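Sporulation inhibitor of replication protein SirA (Bacillus subtilis, PDB 4TPS) inhibits initiation of DNA replication during sporulation, enforcing diploidy, by acting on the initiator DnaA, whose domain I it binds. Local coordinates at residues F32-W40 with T51-T59. Numbering follows the deposited sequence.
Sequences FELFQDYHW and TEKQIQYIT
L34 and Y38 both hold CG anti to the backbone N (chi1 -178° in each), and this sends the two side chains across to helix 45-58. F35 holds its CG beside the backbone N instead, and its ring swings in beside I55. Segments 32-39 and 51-58 cross at -129°, with their axes 9.8 Å apart at the closest approach. L34 is a knob in a hole made by T51, Q54, I55 and I58. Its CD1 branch lies 3.7 Å from T51 CG2, and its CD2 meets I58 CD1 tip to tip. I55 fits between two aromatic rings. Its CD1 presses 3.3 Å from Y38 CB, a tight contact, while its CG2 lies near F35 CE1. T59 CG2 meets the edge of the F35 ring, 3.8 Å from CZ. The ring of Y38 slants across the extended chain of E52, with Y38 CE1 3.6 Å from E52 CB. At the end of that chain Y38 OH donates to E52 OE2 at 2.8 Å, on the anti lone pair. The ring and carboxylate planes are 58° apart. A phenylalanine in place of Y38 would keep the ring but would probably leave the E52 carboxylate without this donor and freer to turn. Beside D37, one water donates to both D37 OD2 and T51 OG1. D37 OD1 also bonds T41, and T51 OG1 bonds the backbone of Q47. Around the pair, F35, I55 and T59 also touch strand 9-16, so the two helices pack together against the sheet. Q54 OE1 bonds a polar side chain of another protein's chain, and L34 packs on an aromatic one of that chain. The apolar core thus carries the packing, while the Y38-E52 bond and the water bridge probably fix the rotation of the polar groups at its borders.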
ATOM      1  N   PHE A  32      -8.016   1.969  -1.602  1.00 18.92           N
ATOM      2  CA  PHE A  32      -8.993   1.479  -0.653  1.00 18.74           C
ATOM      3  C   PHE A  32      -9.272  -0.018  -0.874  1.00 17.58           C
ATOM      4  O   PHE A  32      -9.273  -0.767   0.084  1.00 17.44           O
ATOM      5  CB  PHE A  32     -10.288   2.282  -0.768  1.00 19.58           C
ATOM      6  CG  PHE A  32     -11.416   1.758   0.099  1.00 17.91           C
ATOM      7  CD1 PHE A  32     -11.493   2.173   1.411  1.00 20.14           C
ATOM      8  CD2 PHE A  32     -12.377   0.886  -0.371  1.00 24.94           C
ATOM      9  CE1 PHE A  32     -12.479   1.718   2.242  1.00 19.92           C
ATOM     10  CE2 PHE A  32     -13.380   0.412   0.462  1.00 21.96           C
ATOM     11  CZ  PHE A  32     -13.472   0.881   1.764  1.00 18.13           C
ATOM     12  N   GLU A  33      -9.469  -0.424  -2.146  1.00 16.90           N
ATOM     13  CA  GLU A  33      -9.772  -1.818  -2.438  1.00 20.78           C
ATOM     14  C   GLU A  33      -8.608  -2.768  -2.081  1.00 19.38           C
ATOM     15  O   GLU A  33      -8.808  -3.865  -1.583  1.00 19.45           O
ATOM     16  CB  GLU A  33     -10.203  -1.985  -3.901  1.00 23.13           C
ATOM     17  CG  GLU A  33     -11.560  -1.328  -4.148  1.00 30.67           C
ATOM     18  CD  GLU A  33     -12.112  -1.550  -5.551  1.00 48.12           C
ATOM     19  OE1 GLU A  33     -12.367  -0.541  -6.242  1.00 65.55           O
ATOM     20  OE2 GLU A  33     -12.311  -2.725  -5.945  1.00 65.93           O
ATOM     21  N   LEU A  34      -7.384  -2.335  -2.312  1.00 18.10           N
ATOM     22  CA  LEU A  34      -6.194  -3.090  -1.912  1.00 18.06           C
ATOM     23  C   LEU A  34      -6.136  -3.314  -0.389  1.00 16.60           C
ATOM     24  O   LEU A  34      -5.998  -4.430   0.109  1.00 16.59           O
ATOM     25  CB  LEU A  34      -4.945  -2.417  -2.371  1.00 18.66           C
ATOM     26  CG  LEU A  34      -3.642  -3.154  -2.039  1.00 21.23           C
ATOM     27  CD1 LEU A  34      -3.482  -4.370  -2.945  1.00 27.87           C
ATOM     28  CD2 LEU A  34      -2.436  -2.245  -2.183  1.00 25.45           C
ATOM     29  N   PHE A  35      -6.282  -2.239   0.337  1.00 13.99           N
ATOM     30  CA  PHE A  35      -6.345  -2.321   1.811  1.00 13.46           C
ATOM     31  C   PHE A  35      -7.542  -3.166   2.357  1.00 14.59           C
ATOM     32  O   PHE A  35      -7.384  -3.975   3.269  1.00 18.06           O
ATOM     33  CB  PHE A  35      -6.319  -0.951   2.429  1.00 15.27           C
ATOM     34  CG  PHE A  35      -4.961  -0.267   2.310  1.00 13.02           C
ATOM     35  CD1 PHE A  35      -3.891  -0.686   3.050  1.00 14.45           C
ATOM     36  CD2 PHE A  35      -4.756   0.797   1.452  1.00 15.56           C
ATOM     37  CE1 PHE A  35      -2.653  -0.049   2.969  1.00 16.08           C
ATOM     38  CE2 PHE A  35      -3.521   1.411   1.334  1.00 17.87           C
ATOM     39  CZ  PHE A  35      -2.467   0.989   2.110  1.00 14.82           C
ATOM     40  N   GLN A  36      -8.672  -3.022   1.713  1.00 13.74           N
ATOM     41  CA  GLN A  36      -9.853  -3.778   2.101  1.00 15.23           C
ATOM     42  C   GLN A  36      -9.611  -5.287   1.813  1.00 17.15           C
ATOM     43  O   GLN A  36      -9.962  -6.138   2.635  1.00 17.91           O
ATOM     44  CB  GLN A  36     -11.084  -3.260   1.404  1.00 16.73           C
ATOM     45  CG  GLN A  36     -12.361  -4.031   1.783  1.00 21.89           C
ATOM     46  CD  GLN A  36     -13.578  -3.444   1.142  1.00 23.85           C
ATOM     47  OE1 GLN A  36     -13.775  -3.503  -0.094  1.00 28.10           O
ATOM     48  NE2 GLN A  36     -14.412  -2.849   1.973  1.00 24.90           N
ATOM     49  N   ASP A  37      -8.968  -5.610   0.693  1.00 19.63           N
ATOM     50  CA  ASP A  37      -8.624  -7.005   0.413  1.00 20.18           C
ATOM     51  C   ASP A  37      -7.734  -7.608   1.482  1.00 20.03           C
ATOM     52  O   ASP A  37      -7.917  -8.746   1.871  1.00 27.96           O
ATOM     53  CB  ASP A  37      -7.911  -7.126  -0.921  1.00 24.45           C
ATOM     54  CG  ASP A  37      -8.852  -7.051  -2.094  1.00 27.67           C
ATOM     55  OD1 ASP A  37     -10.098  -7.139  -1.922  1.00 28.77           O
ATOM     56  OD2 ASP A  37      -8.297  -6.900  -3.211  1.00 35.82           O
ATOM     57  N   TYR A  38      -6.765  -6.841   1.954  1.00 19.36           N
ATOM     58  CA  TYR A  38      -5.898  -7.332   3.045  1.00 18.68           C
ATOM     59  C   TYR A  38      -6.623  -7.536   4.381  1.00 20.31           C
ATOM     60  O   TYR A  38      -6.438  -8.542   5.053  1.00 22.06           O
ATOM     61  CB  TYR A  38      -4.768  -6.339   3.225  1.00 19.12           C
ATOM     62  CG  TYR A  38      -3.761  -6.688   4.262  1.00 21.95           C
ATOM     63  CD1 TYR A  38      -3.000  -7.842   4.132  1.00 24.07           C
ATOM     64  CD2 TYR A  38      -3.547  -5.869   5.378  1.00 28.67           C
ATOM     65  CE1 TYR A  38      -2.064  -8.186   5.073  1.00 26.39           C
ATOM     66  CE2 TYR A  38      -2.598  -6.208   6.320  1.00 30.54           C
ATOM     67  CZ  TYR A  38      -1.861  -7.367   6.145  1.00 30.02           C
ATOM     68  OH  TYR A  38      -0.884  -7.751   7.031  1.00 40.95           O
ATOM     69  N   HIS A  39      -7.459  -6.580   4.743  1.00 16.73           N
ATOM     70  CA  HIS A  39      -8.105  -6.609   6.032  1.00 17.44           C
ATOM     71  C   HIS A  39      -9.362  -7.482   6.048  1.00 18.24           C
ATOM     72  O   HIS A  39      -9.728  -7.968   7.116  1.00 22.88           O
ATOM     73  CB  HIS A  39      -8.425  -5.194   6.496  1.00 17.56           C
ATOM     74  CG  HIS A  39      -7.202  -4.453   6.957  1.00 17.12           C
ATOM     75  ND1 HIS A  39      -6.578  -4.711   8.157  1.00 20.52           N
ATOM     76  CD2 HIS A  39      -6.433  -3.550   6.341  1.00 17.44           C
ATOM     77  CE1 HIS A  39      -5.485  -3.980   8.258  1.00 19.17           C
ATOM     78  NE2 HIS A  39      -5.418  -3.226   7.193  1.00 17.77           N
ATOM     79  N   TRP A  40      -9.978  -7.692   4.885  1.00 16.48           N
ATOM     80  CA  TRP A  40     -11.344  -8.298   4.848  1.00 15.87           C
ATOM     81  C   TRP A  40     -11.603  -9.343   3.841  1.00 24.43           C
ATOM     82  O   TRP A  40     -12.090 -10.414   4.221  1.00 25.42           O
ATOM     83  CB  TRP A  40     -12.388  -7.226   4.600  1.00 17.92           C
ATOM     84  CG  TRP A  40     -12.723  -6.549   5.886  1.00 15.96           C
ATOM     85  CD1 TRP A  40     -12.356  -5.309   6.296  1.00 14.32           C
ATOM     86  CD2 TRP A  40     -13.458  -7.133   6.931  1.00 14.98           C
ATOM     87  NE1 TRP A  40     -12.856  -5.061   7.561  1.00 15.54           N
ATOM     88  CE2 TRP A  40     -13.505  -6.202   7.982  1.00 14.99           C
ATOM     89  CE3 TRP A  40     -14.059  -8.378   7.087  1.00 15.73           C
ATOM     90  CZ2 TRP A  40     -14.145  -6.459   9.160  1.00 16.58           C
ATOM     91  CZ3 TRP A  40     -14.712  -8.631   8.246  1.00 17.97           C
ATOM     92  CH2 TRP A  40     -14.724  -7.690   9.304  1.00 16.75           C
ATOM     93  N   THR A  51      -0.728  -9.373  -1.752  1.00 23.83           N
ATOM     94  CA  THR A  51      -1.366  -8.133  -1.295  1.00 22.23           C
ATOM     95  C   THR A  51      -0.601  -7.544  -0.070  1.00 20.40           C
ATOM     96  O   THR A  51      -0.300  -6.348  -0.028  1.00 18.95           O
ATOM     97  CB  THR A  51      -2.868  -8.383  -1.009  1.00 21.88           C
ATOM     98  OG1 THR A  51      -3.517  -8.751  -2.233  1.00 25.43           O
ATOM     99  CG2 THR A  51      -3.526  -7.114  -0.409  1.00 25.26           C
ATOM    100  N   GLU A  52      -0.262  -8.407   0.862  1.00 20.69           N
ATOM    101  CA  GLU A  52       0.506  -7.978   2.025  1.00 22.19           C
ATOM    102  C   GLU A  52       1.879  -7.377   1.650  1.00 19.48           C
ATOM    103  O   GLU A  52       2.290  -6.346   2.196  1.00 18.35           O
ATOM    104  CB  GLU A  52       0.695  -9.116   2.980  1.00 27.63           C
ATOM    105  CG  GLU A  52       1.406  -8.773   4.269  1.00 27.39           C
ATOM    106  CD  GLU A  52       1.360  -9.970   5.209  1.00 31.61           C
ATOM    107  OE1 GLU A  52       1.888 -11.044   4.868  1.00 39.59           O
ATOM    108  OE2 GLU A  52       0.785  -9.866   6.285  1.00 37.35           O
ATOM    109  N   LYS A  53       2.574  -8.034   0.714  1.00 20.11           N
ATOM    110  CA  LYS A  53       3.851  -7.518   0.206  1.00 18.46           C
ATOM    111  C   LYS A  53       3.706  -6.138  -0.476  1.00 17.21           C
ATOM    112  O   LYS A  53       4.502  -5.242  -0.272  1.00 18.65           O
ATOM    113  CB  LYS A  53       4.497  -8.544  -0.734  1.00 23.50           C
ATOM    114  CG  LYS A  53       5.959  -8.400  -0.791  1.00 35.44           C
ATOM    115  CD  LYS A  53       6.656  -9.692  -1.270  1.00 52.06           C
ATOM    116  CE  LYS A  53       7.480 -10.400  -0.170  1.00 65.76           C
ATOM    117  NZ  LYS A  53       8.799  -9.760   0.196  1.00 61.14           N
ATOM    118  N   GLN A  54       2.669  -5.982  -1.271  1.00 15.40           N
ATOM    119  CA  GLN A  54       2.382  -4.757  -1.916  1.00 15.15           C
ATOM    120  C   GLN A  54       2.119  -3.634  -0.917  1.00 15.81           C
ATOM    121  O   GLN A  54       2.655  -2.506  -1.043  1.00 14.27           O
ATOM    122  CB  GLN A  54       1.219  -4.916  -2.863  1.00 16.60           C
ATOM    123  CG  GLN A  54       1.513  -5.842  -4.056  1.00 16.76           C
ATOM    124  CD  GLN A  54       0.348  -6.184  -4.934  1.00 17.18           C
ATOM    125  OE1 GLN A  54      -0.807  -5.998  -4.589  1.00 19.55           O
ATOM    126  NE2 GLN A  54       0.652  -6.777  -6.089  1.00 19.78           N
ATOM    127  N   ILE A  55       1.258  -3.927   0.074  1.00 15.26           N
ATOM    128  CA  ILE A  55       1.001  -2.939   1.149  1.00 15.38           C
ATOM    129  C   ILE A  55       2.259  -2.513   1.869  1.00 13.95           C
ATOM    130  O   ILE A  55       2.491  -1.305   2.077  1.00 16.38           O
ATOM    131  CB  ILE A  55      -0.059  -3.499   2.118  1.00 16.61           C
ATOM    132  CG1 ILE A  55      -1.415  -3.408   1.407  1.00 19.19           C
ATOM    133  CG2 ILE A  55      -0.060  -2.730   3.431  1.00 19.39           C
ATOM    134  CD1 ILE A  55      -2.496  -4.139   2.150  1.00 21.49           C
ATOM    135  N   GLN A  56       3.134  -3.455   2.182  1.00 16.96           N
ATOM    136  CA  GLN A  56       4.414  -3.126   2.826  1.00 18.36           C
ATOM    137  C   GLN A  56       5.272  -2.164   1.930  1.00 18.15           C
ATOM    138  O   GLN A  56       5.896  -1.216   2.405  1.00 21.29           O
ATOM    139  CB  GLN A  56       5.182  -4.433   3.150  1.00 23.06           C
ATOM    140  CG  GLN A  56       4.487  -5.274   4.257  1.00 33.22           C
ATOM    141  CD  GLN A  56       5.067  -6.692   4.516  1.00 49.08           C
ATOM    142  OE1 GLN A  56       5.784  -7.303   3.683  1.00 48.29           O
ATOM    143  NE2 GLN A  56       4.728  -7.237   5.691  1.00 49.22           N
ATOM    144  N   TYR A  57       5.262  -2.417   0.632  1.00 16.05           N
ATOM    145  CA  TYR A  57       6.022  -1.645  -0.319  1.00 13.06           C
ATOM    146  C   TYR A  57       5.545  -0.213  -0.488  1.00 12.83           C
ATOM    147  O   TYR A  57       6.359   0.723  -0.576  1.00 15.40           O
ATOM    148  CB  TYR A  57       6.105  -2.402  -1.649  1.00 17.34           C
ATOM    149  CG  TYR A  57       7.106  -1.806  -2.630  1.00 16.29           C
ATOM    150  CD1 TYR A  57       6.801  -0.695  -3.408  1.00 14.51           C
ATOM    151  CD2 TYR A  57       8.370  -2.349  -2.764  1.00 16.53           C
ATOM    152  CE1 TYR A  57       7.756  -0.152  -4.309  1.00 14.81           C
ATOM    153  CE2 TYR A  57       9.303  -1.828  -3.651  1.00 15.62           C
ATOM    154  CZ  TYR A  57       9.001  -0.746  -4.412  1.00 15.33           C
ATOM    155  OH  TYR A  57       9.881  -0.210  -5.331  1.00 16.57           O
ATOM    156  N   ILE A  58       4.224   0.006  -0.501  1.00 12.92           N
ATOM    157  CA  ILE A  58       3.690   1.320  -0.847  1.00 14.37           C
ATOM    158  C   ILE A  58       3.479   2.225   0.371  1.00 12.46           C
ATOM    159  O   ILE A  58       3.069   3.345   0.209  1.00 15.41           O
ATOM    160  CB  ILE A  58       2.363   1.224  -1.655  1.00 14.78           C
ATOM    161  CG1 ILE A  58       1.194   0.717  -0.772  1.00 15.51           C
ATOM    162  CG2 ILE A  58       2.547   0.310  -2.898  1.00 14.97           C
ATOM    163  CD1 ILE A  58      -0.154   0.896  -1.472  1.00 18.28           C
ATOM    164  N   THR A  59       3.738   1.707   1.559  1.00 14.71           N
ATOM    165  CA  THR A  59       3.537   2.452   2.774  1.00 15.11           C
ATOM    166  C   THR A  59       4.852   2.656   3.522  1.00 14.40           C
ATOM    167  O   THR A  59       5.854   1.931   3.311  1.00 17.44           O
ATOM    168  CB  THR A  59       2.493   1.752   3.696  1.00 16.07           C
ATOM    169  OG1 THR A  59       2.942   0.465   4.099  1.00 17.15           O
ATOM    170  CG2 THR A  59       1.154   1.612   3.013  1.00 16.35           C
TER
HETATM  171  O   HOH W   1      -5.369  -7.713  -3.928  1.00 40.08           O